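Local coordinates for putative ATP binding component of ABC-transporter (Escherichia coli, PDB 2R5O), which binds the O-antigen polysaccharide through this C-terminal domain of Wzt, the probable ATP-hydrolysing component of an ABC transporter that exports it, at residues V132-L140 against D173-K181; P64-F74 against I164-M172. All blocks are in the same frame, centred on the assembly; numbering follows the deposited sequence. Where two conformers were deposited one is given.

Contact 1: residues V132-L140 against D173-K181. With NA (sodium ion), chain K.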
ATOM      1  N   VAL A 132       6.761  -4.199  -4.349  1.00 18.24           N
ATOM      2  CA  VAL A 132       5.729  -5.022  -3.756  1.00 18.04           C
ATOM      3  C   VAL A 132       5.552  -4.583  -2.282  1.00 18.11           C
ATOM      4  O   VAL A 132       6.048  -5.217  -1.336  1.00 18.92           O
ATOM      5  CB  VAL A 132       6.038  -6.504  -3.934  1.00 18.93           C
ATOM      6  CG1 VAL A 132       4.913  -7.365  -3.370  1.00 19.24           C
ATOM      7  CG2 VAL A 132       6.244  -6.817  -5.442  1.00 18.20           C
ATOM      8  N   ASP A 133       4.839  -3.476  -2.124  1.00 17.99           N
ATOM      9  CA  ASP A 133       4.684  -2.759  -0.822  1.00 16.92           C
ATOM     10  C   ASP A 133       3.511  -3.390  -0.003  1.00 16.94           C
ATOM     11  O   ASP A 133       2.483  -2.763   0.238  1.00 17.74           O
ATOM     12  CB  ASP A 133       4.477  -1.250  -1.079  1.00 18.33           C
ATOM     13  CG  ASP A 133       5.722  -0.522  -1.557  1.00 18.37           C
ATOM     14  OD1 ASP A 133       6.833  -1.059  -1.468  1.00 21.46           O
ATOM     15  OD2 ASP A 133       5.609   0.635  -2.037  1.00 21.41           O
ATOM     16  N   LEU A 134       3.687  -4.674   0.318  1.00 17.79           N
ATOM     17  CA  LEU A 134       2.706  -5.530   0.964  1.00 16.93           C
ATOM     18  C   LEU A 134       3.341  -6.241   2.135  1.00 17.36           C
ATOM     19  O   LEU A 134       4.568  -6.414   2.195  1.00 18.43           O
ATOM     20  CB  LEU A 134       2.145  -6.591  -0.007  1.00 16.29           C
ATOM     21  CG  LEU A 134       1.467  -6.063  -1.268  1.00 16.79           C
ATOM     22  CD1 LEU A 134       1.018  -7.191  -2.149  1.00 16.87           C
ATOM     23  CD2 LEU A 134       0.307  -5.158  -0.955  1.00 16.59           C
ATOM     24  N   ASN A 135       2.519  -6.635   3.103  1.00 16.50           N
ATOM     25  CA  ASN A 135       3.020  -7.349   4.267  1.00 16.42           C
ATOM     26  C   ASN A 135       3.293  -8.813   3.891  1.00 16.57           C
ATOM     27  O   ASN A 135       2.902  -9.307   2.824  1.00 17.21           O
ATOM     28  CB  ASN A 135       1.995  -7.260   5.414  1.00 16.51           C
ATOM     29  CG  ASN A 135       2.636  -7.217   6.788  1.00 16.57           C
ATOM     30  OD1 ASN A 135       3.840  -7.441   6.923  1.00 17.41           O
ATOM     31  ND2 ASN A 135       1.837  -6.914   7.797  1.00 15.94           N
ATOM     32  N   SER A 136       3.983  -9.527   4.765  1.00 16.96           N
ATOM     33  CA  SER A 136       4.212 -10.955   4.528  1.00 17.74           C
ATOM     34  C   SER A 136       2.886 -11.645   4.306  1.00 16.93           C
ATOM     35  O   SER A 136       1.888 -11.296   4.964  1.00 17.98           O
ATOM     36  CB  SER A 136       4.847 -11.634   5.744  1.00 18.74           C
ATOM     37  OG  SER A 136       6.155 -11.158   5.962  1.00 21.51           O
ATOM     38  N   GLY A 137       2.856 -12.620   3.394  1.00 17.39           N
ATOM     39  CA  GLY A 137       1.650 -13.397   3.142  1.00 16.22           C
ATOM     40  C   GLY A 137       1.545 -13.795   1.681  1.00 16.08           C
ATOM     41  O   GLY A 137       2.495 -13.691   0.936  1.00 16.64           O
ATOM     42  N   ASP A 138       0.396 -14.313   1.296  1.00 15.87           N
ATOM     43  CA  ASP A 138       0.132 -14.828  -0.052  1.00 16.44           C
ATOM     44  C   ASP A 138      -0.893 -13.923  -0.743  1.00 15.48           C
ATOM     45  O   ASP A 138      -1.862 -13.461  -0.103  1.00 17.21           O
ATOM     46  CB  ASP A 138      -0.434 -16.252   0.026  1.00 17.00           C
ATOM     47  CG  ASP A 138       0.602 -17.295   0.420  1.00 18.87           C
ATOM     48  OD1 ASP A 138       1.803 -16.997   0.420  1.00 20.41           O
ATOM     49  OD2 ASP A 138       0.180 -18.432   0.733  1.00 24.50           O
ATOM     50  N   TYR A 139      -0.694 -13.696  -2.032  1.00 14.83           N
ATOM     51  CA  TYR A 139      -1.538 -12.810  -2.810  1.00 14.69           C
ATOM     52  C   TYR A 139      -1.813 -13.475  -4.160  1.00 15.09           C
ATOM     53  O   TYR A 139      -1.084 -14.360  -4.620  1.00 14.98           O
ATOM     54  CB  TYR A 139      -0.836 -11.456  -2.976  1.00 15.65           C
ATOM     55  CG  TYR A 139      -0.501 -10.823  -1.636  1.00 15.67           C
ATOM     56  CD1 TYR A 139      -1.434 -10.080  -0.936  1.00 15.47           C
ATOM     57  CD2 TYR A 139       0.730 -11.042  -1.036  1.00 15.10           C
ATOM     58  CE1 TYR A 139      -1.159  -9.531   0.278  1.00 15.61           C
ATOM     59  CE2 TYR A 139       1.039 -10.490   0.190  1.00 15.33           C
ATOM     60  CZ  TYR A 139       0.074  -9.733   0.857  1.00 14.86           C
ATOM     61  OH  TYR A 139       0.330  -9.172   2.081  1.00 15.39           O
ATOM     62  N   LEU A 140      -2.865 -13.000  -4.808  1.00 14.57           N
ATOM     63  CA  LEU A 140      -3.317 -13.512  -6.078  1.00 14.27           C
ATOM     64  C   LEU A 140      -3.128 -12.490  -7.165  1.00 13.68           C
ATOM     65  O   LEU A 140      -3.610 -11.343  -7.049  1.00 14.20           O
ATOM     66  CB  LEU A 140      -4.791 -13.888  -6.018  1.00 14.60           C
ATOM     67  CG  LEU A 140      -5.192 -14.894  -4.935  1.00 15.93           C
ATOM     68  CD1 LEU A 140      -6.678 -15.113  -4.892  1.00 17.34           C
ATOM     69  CD2 LEU A 140      -4.454 -16.219  -5.125  1.00 17.47           C
ATOM     70  N   ASP A 173       7.242  -7.778  10.253  1.00 19.97           N
ATOM     71  CA  ASP A 173       5.937  -7.355   9.742  1.00 19.98           C
ATOM     72  C   ASP A 173       5.484  -6.061  10.443  1.00 18.74           C
ATOM     73  O   ASP A 173       5.743  -5.856  11.619  1.00 19.20           O
ATOM     74  CB  ASP A 173       4.887  -8.435  10.019  1.00 19.70           C
ATOM     75  CG  ASP A 173       5.001  -9.620   9.109  1.00 22.20           C
ATOM     76  OD1 ASP A 173       5.999  -9.707   8.355  1.00 21.47           O
ATOM     77  OD2 ASP A 173       4.075 -10.461   9.158  1.00 25.58           O
ATOM     78  N   PHE A 174       4.750  -5.222   9.704  1.00 17.43           N
ATOM     79  CA  PHE A 174       4.036  -4.106  10.260  1.00 17.99           C
ATOM     80  C   PHE A 174       2.600  -4.640  10.513  1.00 17.29           C
ATOM     81  O   PHE A 174       2.359  -5.863  10.401  1.00 17.34           O
ATOM     82  CB  PHE A 174       4.080  -2.890   9.322  0.65 17.50           C
ATOM     83  CG  PHE A 174       3.591  -3.182   7.915  0.65 14.91           C
ATOM     84  CD1 PHE A 174       2.263  -3.093   7.587  0.65 15.00           C
ATOM     85  CD2 PHE A 174       4.490  -3.541   6.912  0.65 13.31           C
ATOM     86  CE1 PHE A 174       1.832  -3.373   6.323  0.65 15.59           C
ATOM     87  CE2 PHE A 174       4.054  -3.859   5.644  0.65 16.26           C
ATOM     88  CZ  PHE A 174       2.731  -3.760   5.354  0.65 14.10           C
ATOM     89  N   TRP A 175       1.685  -3.795  10.939  1.00 17.92           N
ATOM     90  CA  TRP A 175       0.295  -4.224  11.160  1.00 17.98           C
ATOM     91  C   TRP A 175      -0.491  -3.942   9.896  1.00 18.76           C
ATOM     92  O   TRP A 175      -0.428  -2.838   9.328  1.00 19.59           O
ATOM     93  CB  TRP A 175      -0.357  -3.474  12.329  1.00 19.59           C
ATOM     94  CG  TRP A 175       0.124  -3.868  13.687  1.00 21.59           C
ATOM     95  CD1 TRP A 175       1.362  -3.638  14.213  1.00 24.87           C
ATOM     96  CD2 TRP A 175      -0.620  -4.562  14.699  1.00 25.14           C
ATOM     97  NE1 TRP A 175       1.436  -4.146  15.485  1.00 25.97           N
ATOM     98  CE2 TRP A 175       0.232  -4.713  15.812  1.00 24.43           C
ATOM     99  CE3 TRP A 175      -1.924  -5.067  14.776  1.00 25.28           C
ATOM    100  CZ2 TRP A 175      -0.166  -5.359  16.983  1.00 24.57           C
ATOM    101  CZ3 TRP A 175      -2.327  -5.701  15.948  1.00 24.09           C
ATOM    102  CH2 TRP A 175      -1.452  -5.836  17.038  1.00 24.32           C
ATOM    103  N   GLY A 176      -1.207  -4.948   9.428  1.00 18.11           N
ATOM    104  CA  GLY A 176      -2.058  -4.772   8.297  1.00 17.61           C
ATOM    105  C   GLY A 176      -1.535  -5.450   7.081  1.00 16.84           C
ATOM    106  O   GLY A 176      -0.912  -6.517   7.148  1.00 17.87           O
ATOM    107  N   VAL A 177      -1.862  -4.889   5.949  1.00 15.07           N
ATOM    108  CA  VAL A 177      -1.610  -5.563   4.684  1.00 15.51           C
ATOM    109  C   VAL A 177      -0.797  -4.759   3.706  1.00 14.84           C
ATOM    110  O   VAL A 177      -0.040  -5.336   2.917  1.00 14.99           O
ATOM    111  CB  VAL A 177      -2.944  -6.063   4.075  1.00 15.89           C
ATOM    112  CG1 VAL A 177      -4.001  -4.986   3.988  1.00 16.01           C
ATOM    113  CG2 VAL A 177      -2.730  -6.751   2.756  1.00 16.66           C
ATOM    114  N   ILE A 178      -0.947  -3.435   3.735  1.00 14.88           N
ATOM    115  CA  ILE A 178      -0.268  -2.570   2.763  1.00 15.76           C
ATOM    116  C   ILE A 178       0.762  -1.698   3.462  1.00 16.23           C
ATOM    117  O   ILE A 178       0.525  -1.164   4.547  1.00 16.44           O
ATOM    118  CB  ILE A 178      -1.291  -1.723   1.990  1.00 15.96           C
ATOM    119  CG1 ILE A 178      -2.200  -0.890   2.903  1.00 16.71           C
ATOM    120  CG2 ILE A 178      -2.138  -2.641   1.117  1.00 16.09           C
ATOM    121  CD1 ILE A 178      -2.854   0.278   2.228  1.00 17.61           C
ATOM    122  N   ASP A 179       1.906  -1.529   2.816  1.00 15.60           N
ATOM    123  CA  ASP A 179       2.998  -0.771   3.394  1.00 14.91           C
ATOM    124  C   ASP A 179       3.002   0.652   2.844  1.00 14.30           C
ATOM    125  O   ASP A 179       3.401   0.869   1.694  1.00 14.05           O
ATOM    126  CB  ASP A 179       4.333  -1.439   3.132  1.00 15.18           C
ATOM    127  CG  ASP A 179       5.439  -0.883   3.970  1.00 15.39           C
ATOM    128  OD1 ASP A 179       5.259   0.115   4.691  1.00 14.24           O
ATOM    129  OD2 ASP A 179       6.528  -1.489   3.921  1.00 18.41           O
ATOM    130  N   LEU A 180       2.589   1.617   3.661  1.00 13.84           N
ATOM    131  CA  LEU A 180       2.616   3.020   3.275  1.00 13.87           C
ATOM    132  C   LEU A 180       3.984   3.680   3.523  1.00 12.91           C
ATOM    133  O   LEU A 180       4.173   4.842   3.224  1.00 13.49           O
ATOM    134  CB  LEU A 180       1.511   3.790   4.000  1.00 13.56           C
ATOM    135  CG  LEU A 180       0.105   3.399   3.536  1.00 15.08           C
ATOM    136  CD1 LEU A 180      -0.943   4.052   4.414  1.00 16.66           C
ATOM    137  CD2 LEU A 180      -0.135   3.742   2.037  1.00 16.36           C
ATOM    138  N   LYS A 181       4.945   2.948   4.088  1.00 11.83           N
ATOM    139  CA  LYS A 181       6.349   3.380   4.124  1.00 12.33           C
ATOM    140  C   LYS A 181       6.556   4.696   4.864  1.00 13.24           C
ATOM    141  O   LYS A 181       7.297   5.571   4.431  1.00 14.63           O
ATOM    142  CB  LYS A 181       6.932   3.429   2.704  1.00 13.42           C
ATOM    143  CG  LYS A 181       6.921   2.069   2.031  1.00 14.73           C
ATOM    144  CD  LYS A 181       7.681   1.991   0.705  1.00 16.71           C
ATOM    145  CE  LYS A 181       9.187   2.174   0.881  1.00 19.35           C
ATOM    146  NZ  LYS A 181       9.870   2.439  -0.410  1.00 20.66           N
TER
HETATM  147 NA    NA K  12       6.404   0.962   6.979  1.00 23.07          NA
HETATM  148  O   HOH W   1       9.296   0.376  -1.964  1.00 21.60           O
HETATM  149  O   HOH W   2       3.893   2.389  -0.720  1.00 25.50           O
HETATM  150  O   HOH W   3       7.451   2.753  -2.754  1.00 40.55           O
HETATM  151  O   HOH W   4       6.605  -4.461   2.709  1.00 19.92           O
HETATM  152  O   HOH W   5       1.489 -10.489   7.474  1.00 29.40           O
HETATM  153  O   HOH W   6       8.468  -0.892   5.939  1.00 56.38           O
HETATM  154  O   HOH W   7       6.734  -0.507   9.272  1.00 25.40           O
HETATM  155  O   HOH W   8       8.647   2.725   6.935  1.00 22.29           O
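In one of the two conformers modelled for Phe174, its ring lies flat against the amide of Asn135, the two planes only 9° apart and Asn135 CG over the ring centre. The contact lies at one end of the immunoglobulin-like sandwich, where the chain leaves its last long strand and runs on toward the second subunit. Asn135 ND2 spends both hydrogens on backbone carbonyls: Gly176 O at 2.9 Å, in the amide plane and nearly straight at 174°, and Phe174 O, tilted slightly out of that plane. One amide thus holds two carbonyls, and Gly176 and Trp175 pair with a strand of the second subunit. A single beta bridge follows between Leu134 and Ile178: Asn135 N donates to Val177 O and Asp179 N to Asp133 O. Asp133, whose OD1 also accepts from Asn69, reaches Lys181 NZ through water. Tyr139, one face under Leu134 CD1, meets Val177 CG2 at its edge. Asp179 swings its carboxylate away from its own N (chi1 -166°); OD1 takes Lys181 N in an Asx turn and the sodium ion, which Tyr102 OH of the second subunit also binds. At the other end, Ser136 OG donates to Asp173 OD1 on its syn side at 2.8 Å.

Contact 2: residues P64-F74 against I164-M172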
ATOM      1  N   PRO A  64      11.375 -17.674  -5.101  1.00 14.99           N
ATOM      2  CA  PRO A  64      10.311 -18.377  -4.380  1.00 15.56           C
ATOM      3  C   PRO A  64       9.395 -17.451  -3.594  1.00 14.79           C
ATOM      4  O   PRO A  64       8.299 -17.834  -3.212  1.00 15.30           O
ATOM      5  CB  PRO A  64      11.105 -19.298  -3.431  1.00 15.61           C
ATOM      6  CG  PRO A  64      12.392 -18.565  -3.191  1.00 16.76           C
ATOM      7  CD  PRO A  64      12.709 -17.972  -4.548  1.00 15.70           C
ATOM      8  N   SER A  65       9.836 -16.236  -3.329  1.00 14.15           N
ATOM      9  CA  SER A  65       8.987 -15.195  -2.762  1.00 13.80           C
ATOM     10  C   SER A  65       9.505 -13.859  -3.215  1.00 13.28           C
ATOM     11  O   SER A  65      10.583 -13.772  -3.760  1.00 14.24           O
ATOM     12  CB  SER A  65       8.954 -15.281  -1.245  1.00 14.40           C
ATOM     13  OG  SER A  65      10.233 -14.994  -0.684  1.00 15.27           O
ATOM     14  N   LEU A  66       8.705 -12.837  -2.955  1.00 13.69           N
ATOM     15  CA  LEU A  66       9.027 -11.437  -3.237  1.00 15.14           C
ATOM     16  C   LEU A  66       9.285 -10.741  -1.905  1.00 16.75           C
ATOM     17  O   LEU A  66       8.546 -10.927  -0.957  1.00 16.75           O
ATOM     18  CB  LEU A  66       7.871 -10.802  -4.000  1.00 15.74           C
ATOM     19  CG  LEU A  66       7.437 -11.557  -5.252  1.00 15.65           C
ATOM     20  CD1 LEU A  66       6.219 -10.873  -5.881  1.00 16.96           C
ATOM     21  CD2 LEU A  66       8.564 -11.695  -6.266  1.00 16.45           C
ATOM     22  N   THR A  67      10.411 -10.028  -1.796  1.00 17.67           N
ATOM     23  CA  THR A  67      10.761  -9.273  -0.589  1.00 17.59           C
ATOM     24  C   THR A  67       9.875  -8.038  -0.514  1.00 18.35           C
ATOM     25  O   THR A  67       9.765  -7.266  -1.486  1.00 18.14           O
ATOM     26  CB  THR A  67      12.259  -8.895  -0.600  1.00 18.37           C
ATOM     27  OG1 THR A  67      13.035 -10.099  -0.563  1.00 18.85           O
ATOM     28  CG2 THR A  67      12.630  -8.051   0.603  1.00 20.54           C
ATOM     29  N   GLY A  68       9.289  -7.812   0.655  1.00 18.49           N
ATOM     30  CA  GLY A  68       8.488  -6.614   0.871  1.00 18.00           C
ATOM     31  C   GLY A  68       9.260  -5.362   0.489  1.00 18.99           C
ATOM     32  O   GLY A  68      10.428  -5.204   0.878  1.00 19.26           O
ATOM     33  N   ASN A  69       8.616  -4.501  -0.301  1.00 18.54           N
ATOM     34  CA  ASN A  69       9.144  -3.193  -0.766  1.00 19.94           C
ATOM     35  C   ASN A  69      10.082  -3.261  -1.940  1.00 20.15           C
ATOM     36  O   ASN A  69      10.474  -2.229  -2.493  1.00 21.45           O
ATOM     37  CB  ASN A  69       9.772  -2.370   0.360  1.00 20.72           C
ATOM     38  CG  ASN A  69       8.873  -2.252   1.563  1.00 23.24           C
ATOM     39  OD1 ASN A  69       9.331  -2.400   2.707  1.00 25.99           O
ATOM     40  ND2 ASN A  69       7.579  -2.040   1.325  1.00 23.93           N
ATOM     41  N   GLN A  70      10.421  -4.464  -2.386  1.00 19.50           N
ATOM     42  CA  GLN A  70      11.366  -4.604  -3.494  1.00 19.52           C
ATOM     43  C   GLN A  70      10.684  -4.473  -4.865  1.00 19.22           C
ATOM     44  O   GLN A  70       9.617  -5.063  -5.096  1.00 21.25           O
ATOM     45  CB  GLN A  70      12.102  -5.935  -3.369  1.00 20.03           C
ATOM     46  CG  GLN A  70      13.279  -6.079  -4.264  1.00 20.99           C
ATOM     47  CD  GLN A  70      14.171  -7.204  -3.826  1.00 26.07           C
ATOM     48  OE1 GLN A  70      14.828  -7.113  -2.800  1.00 28.81           O
ATOM     49  NE2 GLN A  70      14.179  -8.282  -4.586  1.00 27.99           N
ATOM     50  N   GLN A  71      11.338  -3.776  -5.773  1.00 17.58           N
ATOM     51  CA  GLN A  71      10.889  -3.697  -7.192  1.00 18.83           C
ATOM     52  C   GLN A  71      10.865  -5.092  -7.833  1.00 17.48           C
ATOM     53  O   GLN A  71      11.848  -5.830  -7.757  1.00 18.26           O
ATOM     54  CB  GLN A  71      11.859  -2.819  -7.963  1.00 20.75           C
ATOM     55  CG  GLN A  71      11.342  -2.231  -9.284  1.00 22.59           C
ATOM     56  CD  GLN A  71      10.284  -1.123  -9.118  1.00 22.39           C
ATOM     57  OE1 GLN A  71       9.978  -0.691  -8.021  1.00 25.84           O
ATOM     58  NE2 GLN A  71       9.729  -0.674 -10.222  1.00 23.42           N
ATOM     59  N   THR A  72       9.721  -5.441  -8.415  1.00 15.49           N
ATOM     60  CA  THR A  72       9.501  -6.735  -9.084  1.00 15.51           C
ATOM     61  C   THR A  72       8.941  -6.481 -10.473  1.00 14.43           C
ATOM     62  O   THR A  72       8.107  -5.583 -10.646  1.00 15.29           O
ATOM     63  CB  THR A  72       8.555  -7.625  -8.256  1.00 15.36           C
ATOM     64  OG1 THR A  72       9.192  -7.876  -7.005  1.00 17.13           O
ATOM     65  CG2 THR A  72       8.229  -8.906  -8.941  1.00 15.26           C
ATOM     66  N   ASP A  73       9.423  -7.241 -11.442  1.00 14.09           N
ATOM     67  CA  ASP A  73       8.940  -7.190 -12.815  1.00 14.98           C
ATOM     68  C   ASP A  73       7.971  -8.333 -13.069  1.00 14.53           C
ATOM     69  O   ASP A  73       8.286  -9.487 -12.800  1.00 15.08           O
ATOM     70  CB  ASP A  73      10.089  -7.319 -13.815  1.00 15.62           C
ATOM     71  CG  ASP A  73      11.132  -6.249 -13.683  1.00 18.28           C
ATOM     72  OD1 ASP A  73      10.844  -5.100 -13.315  1.00 17.68           O
ATOM     73  OD2 ASP A  73      12.281  -6.569 -14.027  1.00 21.90           O
ATOM     74  N   PHE A  74       6.806  -7.984 -13.601  1.00 14.37           N
ATOM     75  CA  PHE A  74       5.740  -8.905 -13.939  1.00 14.68           C
ATOM     76  C   PHE A  74       5.530  -8.798 -15.437  1.00 14.58           C
ATOM     77  O   PHE A  74       5.040  -7.769 -15.929  1.00 15.31           O
ATOM     78  CB  PHE A  74       4.459  -8.504 -13.202  1.00 15.04           C
ATOM     79  CG  PHE A  74       4.575  -8.574 -11.698  1.00 14.64           C
ATOM     80  CD1 PHE A  74       4.388  -9.762 -11.024  1.00 14.65           C
ATOM     81  CD2 PHE A  74       4.873  -7.442 -10.940  1.00 15.60           C
ATOM     82  CE1 PHE A  74       4.468  -9.809  -9.649  1.00 15.26           C
ATOM     83  CE2 PHE A  74       4.964  -7.525  -9.594  1.00 15.76           C
ATOM     84  CZ  PHE A  74       4.743  -8.708  -8.942  1.00 15.30           C
ATOM     85  N   ILE A 164      -2.082 -16.641 -10.649  1.00 14.16           N
ATOM     86  CA  ILE A 164      -0.737 -16.821 -10.127  1.00 13.85           C
ATOM     87  C   ILE A 164      -0.751 -16.517  -8.629  1.00 14.42           C
ATOM     88  O   ILE A 164      -1.382 -15.530  -8.204  1.00 14.93           O
ATOM     89  CB  ILE A 164       0.270 -15.898 -10.873  1.00 14.64           C
ATOM     90  CG1 ILE A 164       0.344 -16.243 -12.377  1.00 14.03           C
ATOM     91  CG2 ILE A 164       1.657 -15.949 -10.218  1.00 14.18           C
ATOM     92  CD1 ILE A 164       0.888 -15.112 -13.234  1.00 13.75           C
ATOM     93  N   ILE A 165      -0.103 -17.363  -7.830  1.00 14.03           N
ATOM     94  CA  ILE A 165       0.060 -17.092  -6.398  1.00 14.99           C
ATOM     95  C   ILE A 165       1.422 -16.441  -6.187  1.00 14.75           C
ATOM     96  O   ILE A 165       2.444 -16.885  -6.732  1.00 15.48           O
ATOM     97  CB  ILE A 165      -0.188 -18.333  -5.502  0.65 15.82           C
ATOM     98  CG1 ILE A 165      -0.129 -17.936  -4.028  0.65 15.42           C
ATOM     99  CG2 ILE A 165       0.764 -19.467  -5.832  0.65 16.60           C
ATOM    100  CD1 ILE A 165      -0.794 -18.930  -3.104  0.65 16.44           C
ATOM    101  N   LEU A 166       1.430 -15.362  -5.408  1.00 13.96           N
ATOM    102  CA  LEU A 166       2.635 -14.657  -4.989  1.00 14.94           C
ATOM    103  C   LEU A 166       2.821 -14.824  -3.484  1.00 14.58           C
ATOM    104  O   LEU A 166       1.886 -14.682  -2.721  1.00 15.76           O
ATOM    105  CB  LEU A 166       2.505 -13.156  -5.265  1.00 14.38           C
ATOM    106  CG  LEU A 166       2.178 -12.732  -6.703  1.00 14.16           C
ATOM    107  CD1 LEU A 166       2.085 -11.220  -6.817  1.00 14.55           C
ATOM    108  CD2 LEU A 166       3.192 -13.260  -7.700  1.00 15.38           C
ATOM    109  N   HIS A 167       4.054 -15.079  -3.083  1.00 15.21           N
ATOM    110  CA  HIS A 167       4.442 -15.161  -1.677  1.00 15.55           C
ATOM    111  C   HIS A 167       5.310 -13.976  -1.377  1.00 15.99           C
ATOM    112  O   HIS A 167       6.254 -13.732  -2.133  1.00 16.67           O
ATOM    113  CB  HIS A 167       5.223 -16.455  -1.387  1.00 16.52           C
ATOM    114  CG  HIS A 167       4.564 -17.686  -1.909  1.00 17.34           C
ATOM    115  ND1 HIS A 167       3.365 -18.153  -1.410  1.00 19.83           N
ATOM    116  CD2 HIS A 167       4.926 -18.550  -2.886  1.00 19.99           C
ATOM    117  CE1 HIS A 167       3.020 -19.253  -2.058  1.00 19.60           C
ATOM    118  NE2 HIS A 167       3.947 -19.514  -2.960  1.00 22.01           N
ATOM    119  N   VAL A 168       5.017 -13.232  -0.310  1.00 15.67           N
ATOM    120  CA  VAL A 168       5.816 -12.076   0.111  1.00 16.08           C
ATOM    121  C   VAL A 168       6.440 -12.402   1.444  1.00 15.25           C
ATOM    122  O   VAL A 168       5.752 -12.867   2.346  1.00 14.67           O
ATOM    123  CB  VAL A 168       4.948 -10.774   0.229  1.00 15.95           C
ATOM    124  CG1 VAL A 168       5.765  -9.626   0.796  1.00 17.06           C
ATOM    125  CG2 VAL A 168       4.382 -10.394  -1.145  1.00 16.65           C
ATOM    126  N   THR A 169       7.721 -12.109   1.553  1.00 16.01           N
ATOM    127  CA  THR A 169       8.487 -12.298   2.783  1.00 16.78           C
ATOM    128  C   THR A 169       9.101 -10.981   3.284  1.00 17.52           C
ATOM    129  O   THR A 169       9.424 -10.097   2.488  1.00 17.80           O
ATOM    130  CB  THR A 169       9.611 -13.358   2.639  1.00 17.05           C
ATOM    131  OG1 THR A 169      10.390 -13.083   1.469  1.00 18.23           O
ATOM    132  CG2 THR A 169       9.015 -14.748   2.514  1.00 18.25           C
ATOM    133  N   LYS A 170       9.208 -10.879   4.608  1.00 17.30           N
ATOM    134  CA  LYS A 170       9.838  -9.761   5.322  1.00 17.59           C
ATOM    135  C   LYS A 170      10.456 -10.312   6.601  1.00 18.34           C
ATOM    136  O   LYS A 170      10.133 -11.428   7.055  1.00 19.91           O
ATOM    137  CB  LYS A 170       8.785  -8.723   5.736  1.00 16.79           C
ATOM    138  CG  LYS A 170       7.977  -8.096   4.639  1.00 15.58           C
ATOM    139  CD  LYS A 170       6.964  -7.108   5.187  1.00 18.85           C
ATOM    140  CE  LYS A 170       7.632  -5.901   5.804  1.00 19.28           C
ATOM    141  NZ  LYS A 170       8.341  -5.055   4.797  1.00 21.04           N
ATOM    142  N   SER A 171      11.346  -9.530   7.204  1.00 17.54           N
ATOM    143  CA  SER A 171      11.889  -9.876   8.526  1.00 18.27           C
ATOM    144  C   SER A 171      10.949  -9.424   9.636  1.00 19.06           C
ATOM    145  O   SER A 171      10.657 -10.200  10.547  1.00 20.15           O
ATOM    146  CB  SER A 171      13.295  -9.297   8.732  1.00 18.28           C
ATOM    147  OG  SER A 171      13.315  -7.917   8.506  1.00 20.43           O
ATOM    148  N   MET A 172      10.516  -8.162   9.590  1.00 19.81           N
ATOM    149  CA  MET A 172       9.615  -7.619  10.608  1.00 20.12           C
ATOM    150  C   MET A 172       8.344  -7.098   9.966  1.00 20.41           C
ATOM    151  O   MET A 172       8.346  -6.077   9.248  1.00 21.82           O
ATOM    152  CB  MET A 172      10.294  -6.504  11.374  1.00 20.16           C
ATOM    153  CG  MET A 172      11.553  -6.977  12.086  1.00 22.06           C
ATOM    154  SD  MET A 172      12.062  -5.832  13.357  1.00 23.23           S
ATOM    155  CE  MET A 172      13.785  -6.253  13.522  1.00 26.10           C
TER
HETATM  156  O   HOH W   9      12.572 -11.384   1.852  1.00 18.68           O
HETATM  157  O   HOH W  10      10.775  -6.063   3.484  1.00 24.00           O
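Ser65 and Thr169 meet hydroxyl to hydroxyl, OG to OG1 at 2.9 Å, beside a short parallel pairing of strand 66-67 with the end of strand 153-169. Both hydroxyls stand between their own backbone N and carbonyl carbon (chi1 66° and 50°), which brings them together and leaves Thr169 CG2 against Ser65 OG. A water links Thr169 OG1 onward to Thr67 OG1, joining three hydroxyls along the outer face of the sheet.

The backbone carries the parallel register in this immunoglobulin-like domain: Leu66 N donates to His167 O at 2.7 Å, in the carbonyl plane, Leu66 O accepts from Thr169 N, and Gly68 N reaches Thr169 O nearly in line with its C=O bond. Val168 CA also sends a C-H toward Leu66 O.

Leu66 and Val168 turn to the inner face. Val168 CG1 lies 3.5 Å from Leu66 O and reaches on to Gly68 N. Leu166 extends its CD1 to within 4.0 Å of Phe74 CE1, across the core between the two sheets, while Thr72 CG2 covers one face of that ring near its rim. On the outside, the His167 ring offers its CD2 edge to Pro64 O, and its ND1 is bound by Asp138.

Beyond the pairing, a type II turn from Thr67 to Gln70 redirects the chain. Lys170 CG, placed by chi1, packs on Gly68 CA; the side chain runs straight through chi2, and bends at chi3 and chi4 (both 67°) then curl NZ back to a water that donates to Gly68 O. The polar groups thus secure the outer face and the turn, whereas the inner face relies on aliphatic and aromatic packing, consistent with a sandwich edge closed against its core.

From the N terminus the chain first passes 64-74, where strand 66-67 belongs to one sheet and strand 71-80 to the other, then 132-140, then 164-172, and finally 173-181. Contact 2 closes the long loop that holds most of the sandwich, 90 residues apart at its nearest ends; contact 1 closes a shorter one, its nearest ends 33 residues apart. The two loops cross, because 132-140 lies inside the first and 173-181 beyond it. Strands 137-147 and 153-169 are neighbours in one sheet, joined by Tyr139 O to Leu166 N. Asn69, in the turn of contact 2, reaches Asp133 and Asp179 of contact 1, tying the sheet edge to the exit toward the second subunit.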